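Local coordinates for peroxinectin A (Dictyostelium discoideum, PDB 6ERC), which is a secreted haem peroxidase that uses hydrogen peroxide to oxidise phenolic donors, and has iodide and thiocyanate peroxidase activity, at residues I33-N38 with Y140-S145; K87-S92 with R118-E123; M114-T119 with N383-R388. All coordinates share one frame; numbering follows the deposited sequence.

Contact 1. Residues I33-N38 with Y140-S145; sequences IKFNKN and YEQINS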
loop_
_atom_site.group_PDB
_atom_site.type_symbol
_atom_site.label_atom_id
_atom_site.label_comp_id
_atom_site.label_asym_id
_atom_site.label_seq_id
_atom_site.Cartn_x
_atom_site.Cartn_y
_atom_site.Cartn_z
ATOM N N ILE A 33 0.955 23.287 1.887
ATOM C CA ILE A 33 1.704 24.449 1.423
ATOM C C ILE A 33 1.615 24.489 -0.095
ATOM O O ILE A 33 1.441 23.458 -0.751
ATOM C CB ILE A 33 3.171 24.423 1.905
ATOM C CG1 ILE A 33 3.882 23.145 1.455
ATOM C CG2 ILE A 33 3.233 24.560 3.415
ATOM C CD1 ILE A 33 5.389 23.192 1.652
ATOM N N LYS A 34 1.729 25.689 -0.661
ATOM C CA LYS A 34 1.599 25.859 -2.104
ATOM C C LYS A 34 2.527 24.904 -2.842
ATOM O O LYS A 34 3.736 24.873 -2.593
ATOM C CB LYS A 34 1.906 27.307 -2.492
ATOM C CG LYS A 34 0.990 28.331 -1.841
ATOM C CD LYS A 34 0.987 29.656 -2.597
ATOM C CE LYS A 34 2.363 30.297 -2.642
ATOM N NZ LYS A 34 2.325 31.629 -3.317
ATOM N N PHE A 35 1.954 24.117 -3.751
ATOM C CA PHE A 35 2.716 23.149 -4.528
ATOM C C PHE A 35 2.751 23.474 -6.016
ATOM O O PHE A 35 3.404 22.752 -6.775
ATOM C CB PHE A 35 2.162 21.729 -4.314
ATOM C CG PHE A 35 0.665 21.625 -4.435
ATOM C CD1 PHE A 35 0.061 21.489 -5.673
ATOM C CD2 PHE A 35 -0.136 21.643 -3.305
ATOM C CE1 PHE A 35 -1.311 21.389 -5.782
ATOM C CE2 PHE A 35 -1.510 21.542 -3.410
ATOM C CZ PHE A 35 -2.098 21.414 -4.650
ATOM N N ASN A 36 2.075 24.537 -6.450
ATOM C CA ASN A 36 2.181 25.040 -7.820
ATOM C C ASN A 36 1.933 23.919 -8.835
ATOM O O ASN A 36 2.820 23.489 -9.571
ATOM C CB ASN A 36 3.553 25.688 -8.029
ATOM C CG ASN A 36 3.595 26.583 -9.245
ATOM O OD1 ASN A 36 3.149 27.726 -9.201
ATOM N ND2 ASN A 36 4.138 26.071 -10.338
ATOM N N LYS A 37 0.675 23.469 -8.854
ATOM C CA LYS A 37 0.291 22.288 -9.623
ATOM C C LYS A 37 0.822 22.339 -11.053
ATOM O O LYS A 37 1.517 21.423 -11.506
ATOM C CB LYS A 37 -1.235 22.150 -9.631
ATOM C CG LYS A 37 -1.736 20.879 -10.312
ATOM C CD LYS A 37 -3.206 20.980 -10.696
ATOM C CE LYS A 37 -3.428 21.863 -11.921
ATOM N NZ LYS A 37 -2.771 21.316 -13.145
ATOM N N ASN A 38 0.487 23.402 -11.786
ATOM C CA ASN A 38 0.803 23.457 -13.208
ATOM C C ASN A 38 2.300 23.546 -13.482
ATOM O O ASN A 38 2.725 23.264 -14.608
ATOM C CB ASN A 38 0.087 24.645 -13.851
ATOM C CG ASN A 38 -1.418 24.488 -13.837
ATOM O OD1 ASN A 38 -1.938 23.381 -13.982
ATOM N ND2 ASN A 38 -2.126 25.598 -13.655
ATOM N N TYR A 140 -6.369 23.480 -5.482
ATOM C CA TYR A 140 -6.338 22.135 -6.052
ATOM C C TYR A 140 -6.199 21.082 -4.972
ATOM O O TYR A 140 -5.635 21.325 -3.899
ATOM C CB TYR A 140 -5.184 21.946 -7.049
ATOM C CG TYR A 140 -5.254 22.899 -8.206
ATOM C CD1 TYR A 140 -4.491 24.045 -8.207
ATOM C CD2 TYR A 140 -6.103 22.669 -9.287
ATOM C CE1 TYR A 140 -4.543 24.940 -9.248
ATOM C CE2 TYR A 140 -6.166 23.564 -10.335
ATOM C CZ TYR A 140 -5.387 24.695 -10.317
ATOM O OH TYR A 140 -5.453 25.579 -11.369
ATOM N N GLU A 141 -6.703 19.901 -5.298
ATOM C CA GLU A 141 -6.578 18.740 -4.434
ATOM C C GLU A 141 -6.272 17.509 -5.268
ATOM O O GLU A 141 -6.755 17.379 -6.400
ATOM C CB GLU A 141 -7.867 18.531 -3.619
ATOM C CG GLU A 141 -7.792 17.425 -2.572
ATOM C CD GLU A 141 -6.546 17.522 -1.696
ATOM O OE1 GLU A 141 -5.513 16.917 -2.060
ATOM O OE2 GLU A 141 -6.596 18.200 -0.648
ATOM N N GLN A 142 -5.428 16.635 -4.722
ATOM C CA GLN A 142 -5.069 15.426 -5.444
ATOM C C GLN A 142 -6.230 14.436 -5.463
ATOM O O GLN A 142 -7.091 14.421 -4.574
ATOM C CB GLN A 142 -3.825 14.768 -4.832
ATOM C CG GLN A 142 -2.495 15.384 -5.273
ATOM C CD GLN A 142 -2.222 16.732 -4.629
ATOM O OE1 GLN A 142 -2.501 16.938 -3.449
ATOM N NE2 GLN A 142 -1.674 17.656 -5.406
ATOM N N ILE A 143 -6.250 13.606 -6.508
ATOM C CA ILE A 143 -7.368 12.702 -6.794
ATOM C C ILE A 143 -6.969 11.279 -6.435
ATOM O O ILE A 143 -5.919 10.787 -6.871
ATOM C CB ILE A 143 -7.815 12.797 -8.274
ATOM C CG1 ILE A 143 -8.611 14.104 -8.530
ATOM C CG2 ILE A 143 -8.646 11.555 -8.654
ATOM C CD1 ILE A 143 -10.129 13.982 -8.344
ATOM N N ASN A 144 -7.808 10.625 -5.639
ATOM C CA ASN A 144 -7.642 9.208 -5.331
ATOM C C ASN A 144 -8.275 8.384 -6.447
ATOM O O ASN A 144 -9.504 8.332 -6.575
ATOM C CB ASN A 144 -8.272 8.852 -3.981
ATOM C CG ASN A 144 -7.952 7.436 -3.545
ATOM O OD1 ASN A 144 -7.229 6.713 -4.233
ATOM N ND2 ASN A 144 -8.473 7.036 -2.402
ATOM N N SER A 145 -7.440 7.739 -7.254
ATOM C CA SER A 145 -7.923 6.893 -8.345
ATOM C C SER A 145 -8.267 5.482 -7.879
ATOM O O SER A 145 -7.974 4.500 -8.567
ATOM C CB SER A 145 -6.884 6.864 -9.465
ATOM O OG SER A 145 -6.774 8.134 -10.087
#

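Contact 2. Residues K87-S92 with R118-E123; sequences KPEPNS and RTRATE. With BMA (beta-D-mannopyranose), chain H.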
loop_
_atom_site.group_PDB
_atom_site.type_symbol
_atom_site.label_atom_id
_atom_site.label_comp_id
_atom_site.label_asym_id
_atom_site.label_seq_id
_atom_site.Cartn_x
_atom_site.Cartn_y
_atom_site.Cartn_z
ATOM N N LYS A 87 -2.733 8.222 -8.944
ATOM C CA LYS A 87 -2.482 8.011 -10.366
ATOM C C LYS A 87 -1.944 9.292 -10.994
ATOM O O LYS A 87 -2.607 10.333 -10.905
ATOM C CB LYS A 87 -3.761 7.567 -11.068
ATOM C CG LYS A 87 -3.542 7.027 -12.479
ATOM C CD LYS A 87 -4.832 6.465 -13.072
ATOM C CE LYS A 87 -4.647 6.010 -14.514
ATOM N NZ LYS A 87 -3.692 4.871 -14.624
ATOM N N PRO A 88 -0.772 9.277 -11.627
ATOM C CA PRO A 88 -0.239 10.508 -12.222
ATOM C C PRO A 88 -0.912 10.891 -13.532
ATOM O O PRO A 88 -1.444 10.051 -14.261
ATOM C CB PRO A 88 1.241 10.177 -12.461
ATOM C CG PRO A 88 1.515 8.944 -11.680
ATOM C CD PRO A 88 0.232 8.200 -11.635
ATOM N N GLU A 89 -0.879 12.188 -13.814
ATOM C CA GLU A 89 -1.165 12.725 -15.138
ATOM C C GLU A 89 0.129 12.891 -15.914
ATOM O O GLU A 89 1.221 12.822 -15.350
ATOM C CB GLU A 89 -1.870 14.071 -15.015
ATOM C CG GLU A 89 -3.349 14.011 -14.738
ATOM C CD GLU A 89 -3.943 15.394 -14.572
ATOM O OE1 GLU A 89 -3.443 16.158 -13.716
ATOM O OE2 GLU A 89 -4.897 15.726 -15.310
ATOM N N PRO A 90 0.052 13.133 -17.226
ATOM C CA PRO A 90 1.272 13.482 -17.971
ATOM C C PRO A 90 1.747 14.892 -17.645
ATOM O O PRO A 90 1.898 15.734 -18.536
ATOM C CB PRO A 90 0.847 13.343 -19.443
ATOM C CG PRO A 90 -0.469 12.626 -19.422
ATOM C CD PRO A 90 -1.105 12.967 -18.118
ATOM N N ASN A 91 1.980 15.153 -16.360
ATOM C CA ASN A 91 2.404 16.455 -15.850
ATOM C C ASN A 91 3.797 16.254 -15.267
ATOM O O ASN A 91 3.949 15.936 -14.086
ATOM C CB ASN A 91 1.422 16.976 -14.806
ATOM C CG ASN A 91 1.722 18.394 -14.382
ATOM O OD1 ASN A 91 2.308 19.166 -15.138
ATOM N ND2 ASN A 91 1.323 18.747 -13.167
ATOM N N SER A 92 4.812 16.443 -16.101
ATOM C CA SER A 92 6.163 16.001 -15.778
ATOM C C SER A 92 6.860 16.999 -14.857
ATOM O O SER A 92 7.003 18.177 -15.200
ATOM C CB SER A 92 6.965 15.807 -17.062
ATOM O OG SER A 92 8.288 15.399 -16.775
ATOM N N ARG A 118 3.478 14.212 -12.031
ATOM C CA ARG A 118 2.748 14.674 -10.862
ATOM C C ARG A 118 1.375 14.017 -10.790
ATOM O O ARG A 118 0.776 13.654 -11.806
ATOM C CB ARG A 118 2.613 16.197 -10.886
ATOM C CG ARG A 118 3.953 16.925 -10.842
ATOM C CD ARG A 118 3.785 18.420 -10.611
ATOM N NE ARG A 118 3.281 18.718 -9.273
ATOM C CZ ARG A 118 3.175 19.943 -8.765
ATOM N NH1 ARG A 118 3.542 20.997 -9.478
ATOM N NH2 ARG A 118 2.704 20.114 -7.539
ATOM N N THR A 119 0.884 13.865 -9.564
ATOM C CA THR A 119 -0.382 13.186 -9.334
ATOM C C THR A 119 -1.544 13.965 -9.932
ATOM O O THR A 119 -1.564 15.197 -9.912
ATOM C CB THR A 119 -0.605 12.992 -7.837
ATOM O OG1 THR A 119 0.538 12.337 -7.278
ATOM C CG2 THR A 119 -1.850 12.147 -7.582
ATOM N N ARG A 120 -2.517 13.230 -10.464
ATOM C CA ARG A 120 -3.730 13.854 -10.965
ATOM C C ARG A 120 -4.358 14.716 -9.887
ATOM O O ARG A 120 -4.496 14.310 -8.728
ATOM C CB ARG A 120 -4.726 12.789 -11.427
ATOM C CG ARG A 120 -6.052 13.323 -11.972
ATOM C CD ARG A 120 -7.017 12.186 -12.231
ATOM N NE ARG A 120 -8.395 12.637 -12.406
ATOM C CZ ARG A 120 -9.422 11.822 -12.634
ATOM N NH1 ARG A 120 -9.230 10.509 -12.723
ATOM N NH2 ARG A 120 -10.644 12.316 -12.777
ATOM N N ALA A 121 -4.737 15.919 -10.295
ATOM C CA ALA A 121 -5.351 16.879 -9.396
ATOM C C ALA A 121 -6.543 17.519 -10.091
ATOM O O ALA A 121 -6.691 17.458 -11.316
ATOM C CB ALA A 121 -4.354 17.962 -8.935
ATOM N N THR A 122 -7.398 18.126 -9.279
ATOM C CA THR A 122 -8.605 18.779 -9.750
ATOM C C THR A 122 -8.827 20.037 -8.925
ATOM O O THR A 122 -8.425 20.120 -7.760
ATOM C CB THR A 122 -9.830 17.842 -9.647
ATOM O OG1 THR A 122 -10.870 18.326 -10.501
ATOM C CG2 THR A 122 -10.356 17.768 -8.188
ATOM N N GLU A 123 -9.474 21.014 -9.549
ATOM C CA GLU A 123 -9.789 22.258 -8.868
ATOM C C GLU A 123 -10.821 22.004 -7.773
ATOM O O GLU A 123 -11.753 21.222 -7.940
ATOM C CB GLU A 123 -10.300 23.307 -9.876
ATOM C CG GLU A 123 -10.463 24.690 -9.289
ATOM C CD GLU A 123 -10.774 25.724 -10.358
ATOM O OE1 GLU A 123 -10.423 25.490 -11.539
ATOM O OE2 GLU A 123 -11.367 26.768 -10.024
HETATM C C1 BMA H . -11.007 17.943 -12.020
HETATM C C2 BMA H . -10.696 17.001 -13.230
HETATM C C3 BMA H . -11.667 15.796 -13.203
HETATM C C4 BMA H . -13.094 16.232 -12.761
HETATM C C5 BMA H . -13.223 17.755 -12.935
HETATM C C6 BMA H . -14.620 18.292 -12.671
HETATM O O2 BMA H . -9.380 16.469 -13.146
HETATM O O3 BMA H . -11.180 14.765 -12.367
HETATM O O4 BMA H . -14.073 15.595 -13.566
HETATM O O5 BMA H . -12.346 18.384 -11.991
HETATM O O6 BMA H . -14.984 19.231 -13.703
#

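Contact 3. Residues M114-T119 with N383-R388; sequences MNYFRT and NLQRNR. With HEM (protoporphyrin IX containing Fe), chain F.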
loop_
_atom_site.group_PDB
_atom_site.type_symbol
_atom_site.label_atom_id
_atom_site.label_comp_id
_atom_site.label_asym_id
_atom_site.label_seq_id
_atom_site.Cartn_x
_atom_site.Cartn_y
_atom_site.Cartn_z
ATOM N N MET A 114 15.439 11.387 -13.520
ATOM C CA MET A 114 14.600 10.203 -13.430
ATOM C C MET A 114 13.152 10.611 -13.659
ATOM O O MET A 114 12.705 11.648 -13.160
ATOM C CB MET A 114 14.745 9.519 -12.071
ATOM C CG MET A 114 16.112 8.908 -11.838
ATOM S SD MET A 114 16.267 8.165 -10.207
ATOM C CE MET A 114 16.325 9.627 -9.176
ATOM N N ASN A 115 12.428 9.800 -14.423
ATOM C CA ASN A 115 11.047 10.121 -14.756
ATOM C C ASN A 115 10.220 10.337 -13.495
ATOM O O ASN A 115 10.314 9.566 -12.536
ATOM C CB ASN A 115 10.433 8.997 -15.594
ATOM C CG ASN A 115 11.105 8.842 -16.940
ATOM O OD1 ASN A 115 12.236 8.362 -17.033
ATOM N ND2 ASN A 115 10.406 9.244 -17.996
ATOM N N TYR A 116 9.413 11.397 -13.497
ATOM C CA TYR A 116 8.388 11.578 -12.479
ATOM C C TYR A 116 7.257 12.407 -13.061
ATOM O O TYR A 116 7.500 13.434 -13.701
ATOM C CB TYR A 116 8.937 12.257 -11.223
ATOM C CG TYR A 116 7.875 12.514 -10.174
ATOM C CD1 TYR A 116 7.092 13.660 -10.216
ATOM C CD2 TYR A 116 7.654 11.608 -9.145
ATOM C CE1 TYR A 116 6.123 13.896 -9.266
ATOM C CE2 TYR A 116 6.687 11.839 -8.188
ATOM C CZ TYR A 116 5.925 12.983 -8.254
ATOM O OH TYR A 116 4.960 13.217 -7.303
ATOM N N PHE A 117 6.028 11.961 -12.822
ATOM C CA PHE A 117 4.832 12.648 -13.284
ATOM C C PHE A 117 3.961 12.976 -12.085
ATOM O O PHE A 117 3.737 12.122 -11.223
ATOM C CB PHE A 117 4.072 11.791 -14.291
ATOM C CG PHE A 117 4.786 11.627 -15.596
ATOM C CD1 PHE A 117 5.743 10.641 -15.756
ATOM C CD2 PHE A 117 4.508 12.465 -16.660
ATOM C CE1 PHE A 117 6.408 10.492 -16.961
ATOM C CE2 PHE A 117 5.167 12.321 -17.865
ATOM C CZ PHE A 117 6.119 11.334 -18.017
ATOM N N ARG A 118 3.478 14.212 -12.031
ATOM C CA ARG A 118 2.748 14.674 -10.862
ATOM C C ARG A 118 1.375 14.017 -10.790
ATOM O O ARG A 118 0.776 13.654 -11.806
ATOM C CB ARG A 118 2.613 16.197 -10.886
ATOM C CG ARG A 118 3.953 16.925 -10.842
ATOM C CD ARG A 118 3.785 18.420 -10.611
ATOM N NE ARG A 118 3.281 18.718 -9.273
ATOM C CZ ARG A 118 3.175 19.943 -8.765
ATOM N NH1 ARG A 118 3.542 20.997 -9.478
ATOM N NH2 ARG A 118 2.704 20.114 -7.539
ATOM N N THR A 119 0.884 13.865 -9.564
ATOM C CA THR A 119 -0.382 13.186 -9.334
ATOM C C THR A 119 -1.544 13.965 -9.932
ATOM O O THR A 119 -1.564 15.197 -9.912
ATOM C CB THR A 119 -0.605 12.992 -7.837
ATOM O OG1 THR A 119 0.538 12.337 -7.278
ATOM C CG2 THR A 119 -1.850 12.147 -7.582
ATOM N N ASN A 383 9.136 9.152 -3.273
ATOM C CA ASN A 383 8.324 9.532 -2.123
ATOM C C ASN A 383 8.514 11.005 -1.784
ATOM O O ASN A 383 7.537 11.737 -1.589
ATOM C CB ASN A 383 8.667 8.649 -0.925
ATOM C CG ASN A 383 8.341 7.187 -1.169
ATOM O OD1 ASN A 383 7.378 6.860 -1.860
ATOM N ND2 ASN A 383 9.148 6.299 -0.604
ATOM N N LEU A 384 9.768 11.459 -1.709
ATOM C CA LEU A 384 10.034 12.870 -1.443
ATOM C C LEU A 384 9.359 13.757 -2.479
ATOM O O LEU A 384 8.716 14.755 -2.136
ATOM C CB LEU A 384 11.540 13.124 -1.417
ATOM C CG LEU A 384 12.253 12.977 -0.069
ATOM C CD1 LEU A 384 11.777 14.029 0.926
ATOM C CD2 LEU A 384 12.069 11.585 0.503
ATOM N N GLN A 385 9.492 13.406 -3.759
ATOM C CA GLN A 385 8.797 14.150 -4.804
ATOM C C GLN A 385 7.299 14.195 -4.542
ATOM O O GLN A 385 6.677 15.262 -4.606
ATOM C CB GLN A 385 9.076 13.518 -6.165
ATOM C CG GLN A 385 10.493 13.688 -6.636
ATOM C CD GLN A 385 10.769 15.078 -7.171
ATOM O OE1 GLN A 385 11.577 15.819 -6.615
ATOM N NE2 GLN A 385 10.097 15.438 -8.259
ATOM N N ARG A 386 6.700 13.035 -4.248
ATOM C CA ARG A 386 5.253 12.964 -4.074
ATOM C C ARG A 386 4.794 13.840 -2.916
ATOM O O ARG A 386 3.771 14.527 -3.016
ATOM C CB ARG A 386 4.827 11.508 -3.856
ATOM C CG ARG A 386 3.332 11.248 -4.016
ATOM C CD ARG A 386 2.884 11.350 -5.466
ATOM N NE ARG A 386 3.635 10.462 -6.348
ATOM C CZ ARG A 386 3.505 10.437 -7.671
ATOM N NH1 ARG A 386 2.652 11.253 -8.277
ATOM N NH2 ARG A 386 4.233 9.599 -8.395
ATOM N N ASN A 387 5.536 13.829 -1.806
ATOM C CA ASN A 387 5.205 14.712 -0.692
ATOM C C ASN A 387 5.306 16.174 -1.108
ATOM O O ASN A 387 4.436 16.986 -0.773
ATOM C CB ASN A 387 6.124 14.428 0.496
ATOM C CG ASN A 387 5.833 13.096 1.157
ATOM O OD1 ASN A 387 5.013 13.008 2.069
ATOM N ND2 ASN A 387 6.514 12.051 0.704
ATOM N N ARG A 388 6.366 16.527 -1.840
ATOM C CA ARG A 388 6.519 17.895 -2.318
ATOM C C ARG A 388 5.543 18.201 -3.444
ATOM O O ARG A 388 5.130 19.356 -3.611
ATOM C CB ARG A 388 7.961 18.120 -2.773
ATOM C CG ARG A 388 8.969 17.994 -1.644
ATOM C CD ARG A 388 10.393 17.929 -2.153
ATOM N NE ARG A 388 11.350 17.827 -1.057
ATOM C CZ ARG A 388 12.670 17.888 -1.204
ATOM N NH1 ARG A 388 13.199 18.052 -2.410
ATOM N NH2 ARG A 388 13.462 17.788 -0.144
HETATM C CHA HEM F . 3.355 3.691 -3.258
HETATM C CHB HEM F . 6.479 0.270 -4.642
HETATM C CHC HEM F . 5.928 -1.943 -0.345
HETATM C CHD HEM F . 2.991 1.621 1.113
HETATM C C1A HEM F . 4.293 2.990 -3.975
HETATM C C2A HEM F . 4.868 3.395 -5.233
HETATM C C3A HEM F . 5.735 2.456 -5.623
HETATM C C4A HEM F . 5.731 1.419 -4.617
HETATM C CMA HEM F . 6.589 2.452 -6.910
HETATM C CAA HEM F . 4.524 4.704 -5.962
HETATM C CBA HEM F . 5.770 5.577 -5.911
HETATM C CGA HEM F . 5.389 7.026 -6.068
HETATM O O1A HEM F . 4.665 7.563 -5.190
HETATM O O2A HEM F . 5.819 7.651 -7.069
HETATM C C1B HEM F . 6.578 -0.627 -3.607
HETATM C C2B HEM F . 7.364 -1.836 -3.634
HETATM C C3B HEM F . 7.213 -2.456 -2.451
HETATM C C4B HEM F . 6.325 -1.651 -1.636
HETATM C CMB HEM F . 8.193 -2.259 -4.863
HETATM C CAB HEM F . 7.834 -3.779 -1.946
HETATM C CBB HEM F . 8.720 -4.490 -2.652
HETATM C C1C HEM F . 5.093 -1.174 0.435
HETATM C C2C HEM F . 4.681 -1.459 1.799
HETATM C C3C HEM F . 3.860 -0.464 2.201
HETATM C C4C HEM F . 3.742 0.466 1.099
HETATM C CMC HEM F . 5.173 -2.712 2.553
HETATM C CAC HEM F . 3.106 -0.194 3.529
HETATM C CBC HEM F . 3.120 -0.976 4.611
HETATM C C1D HEM F . 2.801 2.464 0.044
HETATM C C2D HEM F . 1.893 3.587 0.004
HETATM C C3D HEM F . 2.008 4.157 -1.200
HETATM C C4D HEM F . 2.972 3.409 -1.968
HETATM C CMD HEM F . 0.994 4.036 1.173
HETATM C CAD HEM F . 1.240 5.374 -1.744
HETATM C CBD HEM F . -0.124 4.835 -2.167
HETATM C CGD HEM F . -0.651 5.571 -3.374
HETATM O O1D HEM F . -0.284 5.186 -4.514
HETATM O O2D HEM F . -1.442 6.535 -3.215
HETATM N NA HEM F . 4.842 1.776 -3.626
HETATM N NB HEM F . 5.956 -0.543 -2.376
HETATM N NC HEM F . 4.498 0.006 0.043
HETATM N ND HEM F . 3.441 2.384 -1.175
HETATM FE FE HEM F . 4.639 0.910 -1.786
#

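Contact 1. Residues I33-N38 with Y140-S145
Lys-37 lays the bent end of its side chain over one face of the Tyr-140 ring, where the loop after strand 24-25 folds against strand 139-144 of the four-stranded antiparallel sheet in this animal-type haem peroxidase. CG of Lys-37 is anti to the backbone N (chi1 -175°). CD lies by CD2 of the ring, the bend at chi3 brings CE over by CE2, and CE makes a CH-pi contact 3.8 Å from the Tyr-140 centroid. The bend at chi4 turns NZ, which lies 5.3 Å from that centroid, where a cation-pi attraction can be weak at most. The phenol OH of Tyr-140 is hydrogen-bonded to Asp-136.

Phe-35 fills the other half of the contact. Its first torsion of 48° sets CG between the backbone N and the carbonyl carbon, and the ring reaches in so that its CZ lies 3.9 Å from CB of Tyr-140. The carbonyl O of Tyr-140 lies in the ring plane at this edge. Gln-142 comes tip to tip with Phe-35, its amide turned 67° against the ring and its OE1 bonded to Asn-294. NE2 of Gln-142 stands over the rim of one ring face, 3.8 Å from CE1 of Phe-35.

Contact 2. Residues K87-S92 with R118-E123
Arg-118 runs beside Asn-91, both side chains pointing the same way and their amide and guanidinium planes only 13° apart. CB of Arg-118 lies 3.5 Å from the backbone O of Asn-91, and CG packs against the same oxygen. CD then meets the amide ND2 of Asn-91 at 3.6 Å, before the chain bends at chi3 (68°). Beyond it NE forms a salt bridge with Asp-389, while NH1 and NH2 bond to the carbonyl oxygens of Asn-36 and Phe-35; Asn-91 ND2 is itself held by Lys-37 O.

The backbones form an antiparallel pairing at the edge of the sheet, with Pro-88 and Thr-119 as a non-hydrogen-bonded pair whose side chains diverge. On either side of this pair, Arg-120 N donates to Lys-87 O (2.9 Å) and Glu-89 N to Arg-118 O (3.0 Å). An inverse gamma turn centred on Pro-90 turns the chain, and Asn-91 O receives Arg-118 N at 2.7 Å.

CG of Glu-89 packs on CB of Arg-120 at 3.8 Å, without their charged atoms meeting. Arg-120 extends from CG to NE toward the mannose linked covalently to Thr-122 OG1, and its NH2 donates to the sugar O3 at 2.5 Å.

Contact 3. Residues M114-T119 with N383-R388
The guanidinium of Arg-386 has the hydroxyl of Tyr-116 over one face, 2.9 Å above its plane and offset toward the rim, while at its edge the haem propionate oxygen O2A lies in plane. The Tyr-116 ring is turned 40° against this group and carries CB of Gln-385 over one of its own faces, in a CH-pi contact 3.8 Å from the centroid. Although Tyr-116 OH lies close to NE and NH1 of Arg-386, the angles are poor for hydrogen bonding; the hydroxyl is bonded to Asp-389 instead.

CG of Arg-386 is anti to the backbone N (chi1 -165°), and bends at chi2 and chi3 carry the chain on toward the strand. NH1 donates to Thr-119 OG1 at 2.6 Å and, at 3.3 Å, to Phe-117 O, both acceptors tilted from the guanidinium plane. NH2 gives a nearly straight bond to O2A of the haem (2.8 Å, 170°), and NE reaches the propionate's other oxygen, O1A, at 3.3 Å. Arg-386 is a haem-pocket residue, and its positive charge probably offsets that of the propionate. A methionine in place of Arg-386 would probably leave the propionate without this charged mate, and Phe-117 O and Thr-119 OG1 without the NH1 donor.

The axes of strand 117-119 and helix residues 383-388 come within 8.9 Å of each other. Gln-385 also touches Trp-93 and Ile-95 of neighbouring strand 91-96, while Leu-384 of the same helix touches helices 48-56 and 435-441.

In the fold
Strand 113-124 is common to contacts 2 and 3: contact 2 pairs it with the chain at the sheet edge, contact 3 sets it against helix 379-390. Contact 1 sets the 33-38 loop against the next strand of that sheet, 139-144. Contacts 1 and 3 are buried, contact 2 only partly so. Their chemistry differs accordingly: contact 1 has no hydrogen bond between its segments and rests on ring and aliphatic contacts, contact 2 on backbone bonds beside the attached mannose, contact 3 on a buried arginine shared between strand and haem. Arg-118 connects all three, belonging to contacts 2 and 3 while its guanidinium reaches the 33-38 loop of contact 1.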